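Local coordinates for binding domain (Hc) of Paraclostridial Mosquitocidal Protein 1 (PDB 6HOX) that serves as the receptor-binding region that directs a botulinum-like neurotoxin to nerve cells of its host, in a toxin that specifically targets Anopheles mosquitoes, at residues 154-159 against 269-274; 264-269 against 305-310; 148-153 against 181-186; 374-377 against 381-384. All coordinates share one frame; numbering follows the deposited sequence.

In the fold
Along the chain, interaction 3 closes before interactions 2 and 4 open, while interaction 1 spans from the N-terminal lectin-like subdomain to the C-terminal beta-trefoil. Interaction 3 joins the two layers of the lectin-like sandwich, and its first segment runs into helix 152-155, which interaction 1 also uses; their centres lie about 15 Å apart and a K159-D186 salt bridge links them. On the trefoil side, interaction 2 shares A269 with interaction 1, with centres about 9 Å apart. Interaction 4, about 18 Å from interaction 2, closes the hairpin of strands 369-373 and 384-388, and Q268 packs against Y382 between them. Only interaction 1 crosses between subdomains; the other three each lie within one.

Interaction 1: 154-159 against 269-274; sequences NSFIDK and AILGGP
I157 and L271 meet tip to tip where the two halves of the receptor-binding region touch: I157 belongs to the N-terminal lectin-like beta-sandwich, L271 to the C-terminal beta-trefoil. The closest approach is tight, with I157 CG1 only 3.5 Å from L271 CD1. The end of the isoleucine adds to it, its CD1 lying 3.6 Å from the same L271 CD1 and 4.1 Å from L271 CD2, so the leucine fork straddles the isoleucine tip. F156 comes less close, its ring atom CE2 standing 4.3 Å from L271 CD1 and meeting it obliquely. Branched aliphatic groups suit this junction because they can fill it without demanding a polar partner.

L271 reaches across because it occupies the second position of a type I beta turn from I270 to G273. Its CG is anti to the carbonyl carbon (chi1 -70°), which carries both methyls out from the turn. G273 closes the turn with its CA beside I270 CG2, a place where the lack of a side chain is an advantage. From the trefoil side, Y436 of strand 435-438 touches both I157 and L271, and F252 packs against F156 and I157. Within the sandwich half, F152 stacks on the F156 ring, and the guanidinium of R167 holds the backbone by binding F156 O and I157 O. Behind the two hydrophobic residues, the chain stays coiled through this segment: K159 N donates to S155 O at 3.0 Å.

Interaction 2: 264-269 against 305-310; sequences YMINQA and PYLYHK
Within the beta-trefoil subdomain, the ring of Y264 on strand 263-267 lies against the backbone of the 305-310 loop. One face of the ring takes a CH-pi contact from Y308 CA, 3.8 Å from the Y264 ring centroid and 16° off the ring normal. L307 O lies over the same face, 3.4 Å from Y264 CG. A flat, wide side chain suits this place, since it can cover two consecutive residues of backbone. The Y308 ring slides off to the side: the planes are inclined by 27°, but the centroids stand 5.8 Å apart, so the rings hardly overlap. At the rim, a water links the two residues, 2.8 Å from Y264 OH and donating to Y308 O at 2.6 Å, so tyrosine adds a polar link at its hydroxyl to the apolar contact of its ring.

I266, two residues along, points to the same side of the strand and sets its CD1 3.8 Å from L307 CD2, the two side chains crossing at about a right angle. M265 between them points away from the loop and touches W435 and F437. The loop is held by the E446 carboxylate, which accepts from the N-H groups of L307, Y308 and H309, while Y308 OH binds W444 O and D441 N. Strand 263-267 pairs with strand 435-438, so the subdomain's two ends meet here, consistent with a closed beta-trefoil.

Interaction 3: 148-153 against 181-186; sequences TSLTFS and LYINGD
CG of L150 and CG1 of I183 both lie beside the backbone N, anti to the carbonyl carbon (chi1 -65° and -58°), and these torsions bring the two side chains together tip to tip, with L150 CD1 3.8 Å from I183 CD1. The second pair depends on the threonine branch: CG2 of T148 is likewise anti to the carbonyl carbon, and its methyl lies 4.0 Å from L181 CD2, the two side chains crossing at about a right angle. T148 suits its place because it has two different ends. While the methyl faces the leucine, OG1 turns to N131 OD1 and the backbone N of L132, so the buried hydroxyl is satisfied. Across the segments the contact is apolar and light, two methyl pairs.

Just past I183 the chain reverses in a type I' turn, a tight hairpin in which I183 N bonds D186 O and D186 N bonds I183 O, both 2.9 Å. N184 and G185 take positive phi there, which asparagine and glycine tolerate well. D186 OD2 then forms a salt bridge with K159 NZ. T151 occupies the N-cap of helix 152-155.

L181 and I183 face inward from strand 178-183, packing also on I171 and I169 of strand 167-174 and on I188 of strand 186-192, while Y182 turns to helix 233-241. T148 follows strand 143-147, so the contact bridges the two layers of the lectin-like sandwich.

Interaction 4: 374-377 against 381-384; sequences QLQS and YYCQ
Q374 and Q384 grip each other by their amides, and this is the tight part of the contact. Q384 NE2 donates to Q374 OE1 at 3.2 Å in a nearly straight bond (163°), the acceptor lying in the Q384 amide plane. The amide planes are turned 68° apart, and the donor sits above the Q374 carbonyl plane, not on a lone pair. A lone pair of that oxygen is used instead by Q376 N, which is 2.9 Å from Q374 OE1 and in the carbonyl plane. Two donors thus hold one buried oxygen. The other end of each amide is also used: L375 N donates to Q384 OE1 at 2.7 Å, and Q374 NE2 approaches Y382 O at 2.7 Å in a bond that is weak because of its poor angle. Q384 NE2 also bonds N434 OD1 and lies at the edge of the Y382 ring, near its plane. The bend at chi2 (55°) in Q374 folds its amide back across the hairpin. Glutamine suits both places, since one group offers donor and acceptor at once.

The outer side is looser. L375 is exposed and touches Q384 OE1 along its CB and CG, and Q376 CG stands 4.2 Å from Y382 OH, at the ring edge; the Q376 amide bonds Y422 OH.

Q384 pairs with I373 by backbone bonds, so the contact closes the loop between strands 369-373 and 384-388 of the beta-trefoil, with the backbone of C383 hydrogen-bonded to that of W435 on strand 435-438.

Interaction 1: 154-159 against 269-274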
loop_
_atom_site.group_PDB
_atom_site.type_symbol
_atom_site.label_atom_id
_atom_site.label_comp_id
_atom_site.label_asym_id
_atom_site.label_seq_id
_atom_site.Cartn_x
_atom_site.Cartn_y
_atom_site.Cartn_z
ATOM N N ASN A 154 -13.668 6.370 5.442
ATOM C CA ASN A 154 -12.885 7.098 6.432
ATOM C C ASN A 154 -11.411 6.657 6.427
ATOM O O ASN A 154 -10.547 7.440 6.797
ATOM C CB ASN A 154 -13.515 6.944 7.817
ATOM C CG ASN A 154 -14.985 7.314 7.820
ATOM O OD1 ASN A 154 -15.826 6.541 8.276
ATOM N ND2 ASN A 154 -15.308 8.489 7.297
ATOM N N SER A 155 -11.126 5.417 6.009
ATOM C CA SER A 155 -9.777 4.819 6.168
ATOM C C SER A 155 -9.202 4.309 4.842
ATOM O O SER A 155 -8.131 3.701 4.867
ATOM C CB SER A 155 -9.796 3.684 7.180
ATOM O OG SER A 155 -9.767 4.184 8.514
ATOM N N PHE A 156 -9.887 4.535 3.711
ATOM C CA PHE A 156 -9.479 3.904 2.426
ATOM C C PHE A 156 -7.964 4.029 2.217
ATOM O O PHE A 156 -7.268 3.042 2.011
ATOM C CB PHE A 156 -10.240 4.485 1.232
ATOM C CG PHE A 156 -9.605 4.226 -0.111
ATOM C CD1 PHE A 156 -9.162 2.961 -0.462
ATOM C CD2 PHE A 156 -9.477 5.247 -1.041
ATOM C CE1 PHE A 156 -8.569 2.728 -1.696
ATOM C CE2 PHE A 156 -8.899 5.009 -2.282
ATOM C CZ PHE A 156 -8.440 3.750 -2.606
ATOM N N ILE A 157 -7.452 5.253 2.297
ATOM C CA ILE A 157 -6.114 5.533 1.849
ATOM C C ILE A 157 -5.072 4.965 2.824
ATOM O O ILE A 157 -4.106 4.326 2.377
ATOM C CB ILE A 157 -5.934 7.044 1.596
ATOM C CG1 ILE A 157 -6.669 7.461 0.322
ATOM C CG2 ILE A 157 -4.468 7.412 1.520
ATOM C CD1 ILE A 157 -6.171 6.741 -0.922
ATOM N N ASP A 158 -5.256 5.192 4.129
ATOM C CA ASP A 158 -4.154 5.009 5.064
ATOM C C ASP A 158 -4.176 3.620 5.716
ATOM O O ASP A 158 -3.115 3.153 6.100
ATOM C CB ASP A 158 -4.084 6.141 6.100
ATOM C CG ASP A 158 -5.342 6.323 6.921
ATOM O OD1 ASP A 158 -6.367 5.723 6.551
ATOM O OD2 ASP A 158 -5.289 7.075 7.922
ATOM N N LYS A 159 -5.349 2.987 5.882
ATOM C CA LYS A 159 -5.397 1.771 6.732
ATOM C C LYS A 159 -6.366 0.668 6.276
ATOM O O LYS A 159 -6.115 -0.470 6.624
ATOM C CB LYS A 159 -5.663 2.166 8.184
ATOM C CG LYS A 159 -4.387 2.524 8.923
ATOM C CD LYS A 159 -4.558 2.821 10.373
ATOM C CE LYS A 159 -3.227 3.125 11.031
ATOM N NZ LYS A 159 -2.681 4.417 10.565
ATOM N N ALA A 269 -5.802 15.318 -3.194
ATOM C CA ALA A 269 -6.985 16.047 -2.765
ATOM C C ALA A 269 -8.233 15.576 -3.524
ATOM O O ALA A 269 -9.309 15.757 -3.025
ATOM C CB ALA A 269 -6.770 17.543 -2.901
ATOM N N ILE A 270 -8.081 14.962 -4.707
ATOM C CA ILE A 270 -9.212 14.483 -5.515
ATOM C C ILE A 270 -8.840 13.135 -6.109
ATOM O O ILE A 270 -8.420 13.057 -7.260
ATOM C CB ILE A 270 -9.582 15.471 -6.641
ATOM C CG1 ILE A 270 -9.799 16.884 -6.109
ATOM C CG2 ILE A 270 -10.793 15.000 -7.427
ATOM C CD1 ILE A 270 -8.551 17.721 -6.172
ATOM N N LEU A 271 -9.023 12.076 -5.320
ATOM C CA LEU A 271 -8.544 10.749 -5.692
ATOM C C LEU A 271 -9.225 10.248 -6.970
ATOM O O LEU A 271 -8.573 9.650 -7.813
ATOM C CB LEU A 271 -8.796 9.796 -4.525
ATOM C CG LEU A 271 -7.921 10.059 -3.303
ATOM C CD1 LEU A 271 -8.407 9.237 -2.121
ATOM C CD2 LEU A 271 -6.464 9.760 -3.621
ATOM N N GLY A 272 -10.525 10.539 -7.109
ATOM C CA GLY A 272 -11.332 10.115 -8.251
ATOM C C GLY A 272 -11.340 11.111 -9.406
ATOM O O GLY A 272 -12.064 10.914 -10.403
ATOM N N GLY A 273 -10.524 12.166 -9.313
ATOM C CA GLY A 273 -10.430 13.191 -10.376
ATOM C C GLY A 273 -9.439 12.775 -11.460
ATOM O O GLY A 273 -8.257 12.624 -11.188
ATOM N N PRO A 274 -9.872 12.546 -12.719
ATOM C CA PRO A 274 -8.949 12.122 -13.775
ATOM C C PRO A 274 -8.092 13.280 -14.316
ATOM O O PRO A 274 -8.611 14.366 -14.532
ATOM C CB PRO A 274 -9.910 11.607 -14.861
ATOM C CG PRO A 274 -11.146 12.469 -14.701
ATOM C CD PRO A 274 -11.258 12.691 -13.202
#

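Interaction 2: 264-269 against 305-310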
loop_
_atom_site.group_PDB
_atom_site.type_symbol
_atom_site.label_atom_id
_atom_site.label_comp_id
_atom_site.label_asym_id
_atom_site.label_seq_id
_atom_site.Cartn_x
_atom_site.Cartn_y
_atom_site.Cartn_z
ATOM N N TYR A 264 -1.382 6.312 -14.229
ATOM C CA TYR A 264 -2.318 7.385 -13.990
ATOM C C TYR A 264 -1.753 8.255 -12.875
ATOM O O TYR A 264 -1.264 7.750 -11.859
ATOM C CB TYR A 264 -3.705 6.849 -13.619
ATOM C CG TYR A 264 -4.251 5.871 -14.627
ATOM C CD1 TYR A 264 -4.841 6.302 -15.803
ATOM C CD2 TYR A 264 -4.153 4.507 -14.415
ATOM C CE1 TYR A 264 -5.328 5.397 -16.734
ATOM C CE2 TYR A 264 -4.630 3.589 -15.339
ATOM C CZ TYR A 264 -5.210 4.035 -16.510
ATOM O OH TYR A 264 -5.688 3.123 -17.415
ATOM N N MET A 265 -1.849 9.565 -13.068
ATOM C CA MET A 265 -1.304 10.510 -12.143
ATOM C C MET A 265 -2.477 11.213 -11.471
ATOM O O MET A 265 -3.359 11.729 -12.172
ATOM C CB MET A 265 -0.399 11.510 -12.871
ATOM C CG MET A 265 0.235 12.533 -11.974
ATOM S SD MET A 265 1.320 13.589 -12.929
ATOM C CE MET A 265 2.037 14.553 -11.602
ATOM N N ILE A 266 -2.470 11.185 -10.127
ATOM C CA ILE A 266 -3.583 11.591 -9.277
ATOM C C ILE A 266 -3.098 12.548 -8.183
ATOM O O ILE A 266 -2.049 12.359 -7.568
ATOM C CB ILE A 266 -4.243 10.346 -8.659
ATOM C CG1 ILE A 266 -4.901 9.486 -9.739
ATOM C CG2 ILE A 266 -5.209 10.742 -7.554
ATOM C CD1 ILE A 266 -5.303 8.106 -9.274
ATOM N N ASN A 267 -3.923 13.558 -7.913
ATOM C CA ASN A 267 -3.699 14.484 -6.835
ATOM C C ASN A 267 -4.426 13.968 -5.599
ATOM O O ASN A 267 -5.577 13.568 -5.690
ATOM C CB ASN A 267 -4.194 15.891 -7.158
ATOM C CG ASN A 267 -3.754 16.887 -6.110
ATOM O OD1 ASN A 267 -4.409 17.049 -5.086
ATOM N ND2 ASN A 267 -2.634 17.543 -6.347
ATOM N N GLN A 268 -3.740 14.005 -4.451
ATOM C CA GLN A 268 -4.263 13.400 -3.238
ATOM C C GLN A 268 -5.599 14.044 -2.850
ATOM O O GLN A 268 -6.440 13.385 -2.268
ATOM C CB GLN A 268 -3.248 13.478 -2.102
ATOM C CG GLN A 268 -3.737 12.828 -0.814
ATOM C CD GLN A 268 -2.668 12.885 0.239
ATOM O OE1 GLN A 268 -2.325 13.956 0.737
ATOM N NE2 GLN A 268 -2.061 11.740 0.510
ATOM N N ALA A 269 -5.802 15.318 -3.194
ATOM C CA ALA A 269 -6.985 16.047 -2.765
ATOM C C ALA A 269 -8.233 15.576 -3.524
ATOM O O ALA A 269 -9.309 15.757 -3.025
ATOM C CB ALA A 269 -6.770 17.543 -2.901
ATOM N N PRO A 305 -13.546 5.716 -5.654
ATOM C CA PRO A 305 -13.040 6.575 -6.721
ATOM C C PRO A 305 -12.553 5.721 -7.887
ATOM O O PRO A 305 -11.959 4.655 -7.678
ATOM C CB PRO A 305 -11.855 7.304 -6.081
ATOM C CG PRO A 305 -11.347 6.287 -5.074
ATOM C CD PRO A 305 -12.607 5.641 -4.525
ATOM N N TYR A 306 -12.809 6.200 -9.098
ATOM C CA TYR A 306 -12.182 5.654 -10.273
ATOM C C TYR A 306 -10.697 6.035 -10.258
ATOM O O TYR A 306 -10.363 7.176 -9.950
ATOM C CB TYR A 306 -12.833 6.199 -11.551
ATOM C CG TYR A 306 -14.129 5.540 -11.935
ATOM C CD1 TYR A 306 -14.138 4.378 -12.679
ATOM C CD2 TYR A 306 -15.348 6.091 -11.560
ATOM C CE1 TYR A 306 -15.328 3.761 -13.025
ATOM C CE2 TYR A 306 -16.547 5.498 -11.911
ATOM C CZ TYR A 306 -16.536 4.326 -12.645
ATOM O OH TYR A 306 -17.710 3.714 -12.975
ATOM N N LEU A 307 -9.828 5.086 -10.626
ATOM C CA LEU A 307 -8.392 5.349 -10.791
ATOM C C LEU A 307 -7.974 5.235 -12.258
ATOM O O LEU A 307 -7.006 5.880 -12.655
ATOM C CB LEU A 307 -7.569 4.346 -9.972
ATOM C CG LEU A 307 -7.874 4.270 -8.477
ATOM C CD1 LEU A 307 -6.975 3.249 -7.819
ATOM C CD2 LEU A 307 -7.726 5.617 -7.808
ATOM N N TYR A 308 -8.639 4.362 -13.027
ATOM C CA TYR A 308 -8.218 4.046 -14.402
ATOM C C TYR A 308 -9.029 4.862 -15.436
ATOM O O TYR A 308 -8.506 5.190 -16.510
ATOM C CB TYR A 308 -8.370 2.552 -14.709
ATOM C CG TYR A 308 -7.818 1.539 -13.723
ATOM C CD1 TYR A 308 -6.736 1.796 -12.890
ATOM C CD2 TYR A 308 -8.366 0.266 -13.673
ATOM C CE1 TYR A 308 -6.253 0.833 -12.005
ATOM C CE2 TYR A 308 -7.886 -0.709 -12.813
ATOM C CZ TYR A 308 -6.814 -0.435 -11.984
ATOM O OH TYR A 308 -6.362 -1.415 -11.150
ATOM N N HIS A 309 -10.312 5.127 -15.139
ATOM C CA HIS A 309 -11.261 5.898 -15.995
ATOM C C HIS A 309 -11.301 5.333 -17.421
ATOM O O HIS A 309 -11.190 6.076 -18.398
ATOM C CB HIS A 309 -10.909 7.391 -16.009
ATOM C CG HIS A 309 -10.765 7.989 -14.648
ATOM N ND1 HIS A 309 -11.845 8.392 -13.904
ATOM C CD2 HIS A 309 -9.669 8.202 -13.880
ATOM C CE1 HIS A 309 -11.424 8.868 -12.752
ATOM N NE2 HIS A 309 -10.089 8.752 -12.708
ATOM N N LYS A 310 -11.464 4.013 -17.534
ATOM C CA LYS A 310 -11.471 3.349 -18.837
ATOM C C LYS A 310 -12.658 3.866 -19.657
ATOM O O LYS A 310 -13.716 4.165 -19.121
ATOM C CB LYS A 310 -11.472 1.832 -18.645
ATOM C CG LYS A 310 -10.217 1.316 -17.956
ATOM C CD LYS A 310 -9.912 -0.141 -18.208
ATOM C CE LYS A 310 -8.434 -0.404 -18.402
ATOM N NZ LYS A 310 -8.175 -1.846 -18.634
HETATM O O HOH W 1 -7.839 4.193 -18.869
#

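Interaction 3: 148-153 against 181-186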
loop_
_atom_site.group_PDB
_atom_site.type_symbol
_atom_site.label_atom_id
_atom_site.label_comp_id
_atom_site.label_asym_id
_atom_site.label_seq_id
_atom_site.Cartn_x
_atom_site.Cartn_y
_atom_site.Cartn_z
ATOM N N THR A 148 -10.830 -5.652 13.195
ATOM C CA THR A 148 -10.690 -4.241 12.841
ATOM C C THR A 148 -12.055 -3.767 12.309
ATOM O O THR A 148 -12.799 -4.552 11.725
ATOM C CB THR A 148 -9.529 -3.998 11.869
ATOM O OG1 THR A 148 -9.856 -4.646 10.644
ATOM C CG2 THR A 148 -8.199 -4.500 12.389
ATOM N N SER A 149 -12.389 -2.496 12.561
ATOM C CA SER A 149 -13.718 -1.959 12.253
ATOM C C SER A 149 -13.565 -0.738 11.350
ATOM O O SER A 149 -14.288 0.204 11.475
ATOM C CB SER A 149 -14.496 -1.628 13.521
ATOM O OG SER A 149 -13.827 -0.624 14.277
ATOM N N LEU A 150 -12.614 -0.806 10.416
ATOM C CA LEU A 150 -12.343 0.272 9.484
ATOM C C LEU A 150 -13.452 0.304 8.433
ATOM O O LEU A 150 -14.043 -0.729 8.127
ATOM C CB LEU A 150 -10.966 0.047 8.852
ATOM C CG LEU A 150 -9.797 0.119 9.833
ATOM C CD1 LEU A 150 -8.659 -0.778 9.411
ATOM C CD2 LEU A 150 -9.300 1.534 9.966
ATOM N N THR A 151 -13.726 1.510 7.919
ATOM C CA THR A 151 -14.714 1.752 6.881
ATOM C C THR A 151 -13.992 2.366 5.689
ATOM O O THR A 151 -13.063 3.149 5.876
ATOM C CB THR A 151 -15.811 2.724 7.331
ATOM O OG1 THR A 151 -15.164 3.987 7.477
ATOM C CG2 THR A 151 -16.491 2.318 8.622
ATOM N N PHE A 152 -14.427 1.997 4.481
ATOM C CA PHE A 152 -13.765 2.451 3.278
ATOM C C PHE A 152 -13.692 3.988 3.272
ATOM O O PHE A 152 -12.609 4.550 3.122
ATOM C CB PHE A 152 -14.454 1.882 2.041
ATOM C CG PHE A 152 -13.677 2.122 0.773
ATOM C CD1 PHE A 152 -13.850 3.292 0.051
ATOM C CD2 PHE A 152 -12.750 1.195 0.316
ATOM C CE1 PHE A 152 -13.131 3.510 -1.116
ATOM C CE2 PHE A 152 -12.026 1.423 -0.843
ATOM C CZ PHE A 152 -12.223 2.578 -1.563
ATOM N N SER A 153 -14.836 4.646 3.499
ATOM C CA SER A 153 -14.987 6.113 3.402
ATOM C C SER A 153 -13.923 6.849 4.222
ATOM O O SER A 153 -13.359 7.832 3.759
ATOM C CB SER A 153 -16.360 6.545 3.844
ATOM O OG SER A 153 -17.365 5.824 3.154
ATOM N N LEU A 181 -2.825 -5.046 18.221
ATOM C CA LEU A 181 -2.767 -5.066 16.765
ATOM C C LEU A 181 -2.420 -3.677 16.218
ATOM O O LEU A 181 -2.980 -2.666 16.650
ATOM C CB LEU A 181 -4.090 -5.552 16.177
ATOM C CG LEU A 181 -4.021 -5.841 14.670
ATOM C CD1 LEU A 181 -4.837 -7.064 14.292
ATOM C CD2 LEU A 181 -4.484 -4.650 13.853
ATOM N N TYR A 182 -1.525 -3.676 15.221
ATOM C CA TYR A 182 -0.979 -2.490 14.580
ATOM C C TYR A 182 -1.188 -2.602 13.061
ATOM O O TYR A 182 -1.067 -3.693 12.514
ATOM C CB TYR A 182 0.529 -2.373 14.838
ATOM C CG TYR A 182 0.973 -2.248 16.274
ATOM C CD1 TYR A 182 1.115 -3.367 17.075
ATOM C CD2 TYR A 182 1.315 -1.018 16.823
ATOM C CE1 TYR A 182 1.522 -3.265 18.397
ATOM C CE2 TYR A 182 1.734 -0.901 18.144
ATOM C CZ TYR A 182 1.828 -2.025 18.943
ATOM O OH TYR A 182 2.238 -1.944 20.249
ATOM N N ILE A 183 -1.511 -1.479 12.397
ATOM C CA ILE A 183 -1.412 -1.343 10.936
ATOM C C ILE A 183 -0.432 -0.197 10.654
ATOM O O ILE A 183 -0.571 0.883 11.249
ATOM C CB ILE A 183 -2.786 -1.106 10.265
ATOM C CG1 ILE A 183 -3.761 -2.242 10.565
ATOM C CG2 ILE A 183 -2.615 -0.926 8.763
ATOM C CD1 ILE A 183 -5.190 -2.000 10.156
ATOM N N ASN A 184 0.565 -0.466 9.793
ATOM C CA ASN A 184 1.590 0.475 9.376
ATOM C C ASN A 184 2.230 1.112 10.616
ATOM O O ASN A 184 2.449 2.319 10.676
ATOM C CB ASN A 184 1.026 1.504 8.384
ATOM C CG ASN A 184 0.528 0.873 7.093
ATOM O OD1 ASN A 184 0.927 -0.241 6.736
ATOM N ND2 ASN A 184 -0.363 1.558 6.391
ATOM N N GLY A 185 2.529 0.280 11.621
ATOM C CA GLY A 185 3.259 0.721 12.787
ATOM C C GLY A 185 2.410 1.498 13.786
ATOM O O GLY A 185 2.939 1.936 14.797
ATOM N N ASP A 186 1.119 1.709 13.492
ATOM C CA ASP A 186 0.180 2.389 14.392
ATOM C C ASP A 186 -0.735 1.378 15.109
ATOM O O ASP A 186 -1.423 0.577 14.489
ATOM C CB ASP A 186 -0.709 3.373 13.631
ATOM C CG ASP A 186 0.020 4.550 13.011
ATOM O OD1 ASP A 186 1.051 4.968 13.575
ATOM O OD2 ASP A 186 -0.460 5.046 11.975
#

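Interaction 4: 374-377 against 381-384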
loop_
_atom_site.group_PDB
_atom_site.type_symbol
_atom_site.label_atom_id
_atom_site.label_comp_id
_atom_site.label_asym_id
_atom_site.label_seq_id
_atom_site.Cartn_x
_atom_site.Cartn_y
_atom_site.Cartn_z
ATOM N N GLN A 374 10.489 13.700 -1.619
ATOM C CA GLN A 374 9.708 13.234 -0.514
ATOM C C GLN A 374 10.062 14.102 0.683
ATOM O O GLN A 374 11.109 13.927 1.260
ATOM C CB GLN A 374 9.959 11.751 -0.240
ATOM C CG GLN A 374 9.144 11.217 0.927
ATOM C CD GLN A 374 7.677 11.479 0.735
ATOM O OE1 GLN A 374 7.144 12.487 1.207
ATOM N NE2 GLN A 374 7.019 10.585 0.011
ATOM N N LEU A 375 9.170 15.035 1.013
ATOM C CA LEU A 375 9.367 15.967 2.113
ATOM C C LEU A 375 8.793 15.410 3.419
ATOM O O LEU A 375 8.998 15.999 4.467
ATOM C CB LEU A 375 8.698 17.302 1.763
ATOM C CG LEU A 375 9.334 18.084 0.612
ATOM C CD1 LEU A 375 8.513 19.322 0.296
ATOM C CD2 LEU A 375 10.764 18.481 0.943
ATOM N N GLN A 376 8.035 14.315 3.329
ATOM C CA GLN A 376 7.529 13.572 4.483
ATOM C C GLN A 376 8.486 12.386 4.702
ATOM O O GLN A 376 9.648 12.485 4.392
ATOM C CB GLN A 376 6.064 13.198 4.227
ATOM C CG GLN A 376 5.142 14.398 4.017
ATOM C CD GLN A 376 5.093 15.299 5.229
ATOM O OE1 GLN A 376 4.926 14.838 6.358
ATOM N NE2 GLN A 376 5.245 16.599 5.011
ATOM N N SER A 377 8.005 11.259 5.220
ATOM C CA SER A 377 8.864 10.084 5.470
ATOM C C SER A 377 8.803 9.121 4.279
ATOM O O SER A 377 7.902 9.217 3.457
ATOM C CB SER A 377 8.446 9.425 6.734
ATOM O OG SER A 377 7.032 9.309 6.768
ATOM N N TYR A 381 3.183 6.748 0.273
ATOM C CA TYR A 381 2.989 6.160 -1.045
ATOM C C TYR A 381 2.680 7.244 -2.080
ATOM O O TYR A 381 2.228 6.931 -3.165
ATOM C CB TYR A 381 1.857 5.133 -1.024
ATOM C CG TYR A 381 2.161 3.876 -0.250
ATOM C CD1 TYR A 381 3.412 3.635 0.307
ATOM C CD2 TYR A 381 1.184 2.919 -0.055
ATOM C CE1 TYR A 381 3.675 2.499 1.062
ATOM C CE2 TYR A 381 1.438 1.773 0.685
ATOM C CZ TYR A 381 2.690 1.552 1.233
ATOM O OH TYR A 381 2.952 0.413 1.953
ATOM N N TYR A 382 2.894 8.507 -1.705
ATOM C CA TYR A 382 2.790 9.655 -2.597
ATOM C C TYR A 382 4.139 10.373 -2.596
ATOM O O TYR A 382 5.007 10.062 -1.779
ATOM C CB TYR A 382 1.670 10.583 -2.131
ATOM C CG TYR A 382 1.726 10.953 -0.669
ATOM C CD1 TYR A 382 2.575 11.947 -0.201
ATOM C CD2 TYR A 382 0.932 10.296 0.261
ATOM C CE1 TYR A 382 2.626 12.281 1.147
ATOM C CE2 TYR A 382 0.963 10.626 1.607
ATOM C CZ TYR A 382 1.818 11.611 2.056
ATOM O OH TYR A 382 1.841 11.920 3.390
ATOM N N CYS A 383 4.318 11.323 -3.522
ATOM C CA CYS A 383 5.473 12.197 -3.484
ATOM C C CYS A 383 5.037 13.643 -3.729
ATOM O O CYS A 383 3.879 13.913 -3.994
ATOM C CB CYS A 383 6.507 11.751 -4.510
ATOM S SG CYS A 383 5.976 11.998 -6.218
ATOM N N GLN A 384 6.001 14.556 -3.663
ATOM C CA GLN A 384 5.797 15.918 -4.109
ATOM C C GLN A 384 6.694 16.146 -5.327
ATOM O O GLN A 384 7.619 15.367 -5.585
ATOM C CB GLN A 384 6.068 16.911 -2.986
ATOM C CG GLN A 384 5.306 16.601 -1.704
ATOM C CD GLN A 384 6.011 15.543 -0.897
ATOM O OE1 GLN A 384 7.239 15.529 -0.826
ATOM N NE2 GLN A 384 5.244 14.651 -0.278
#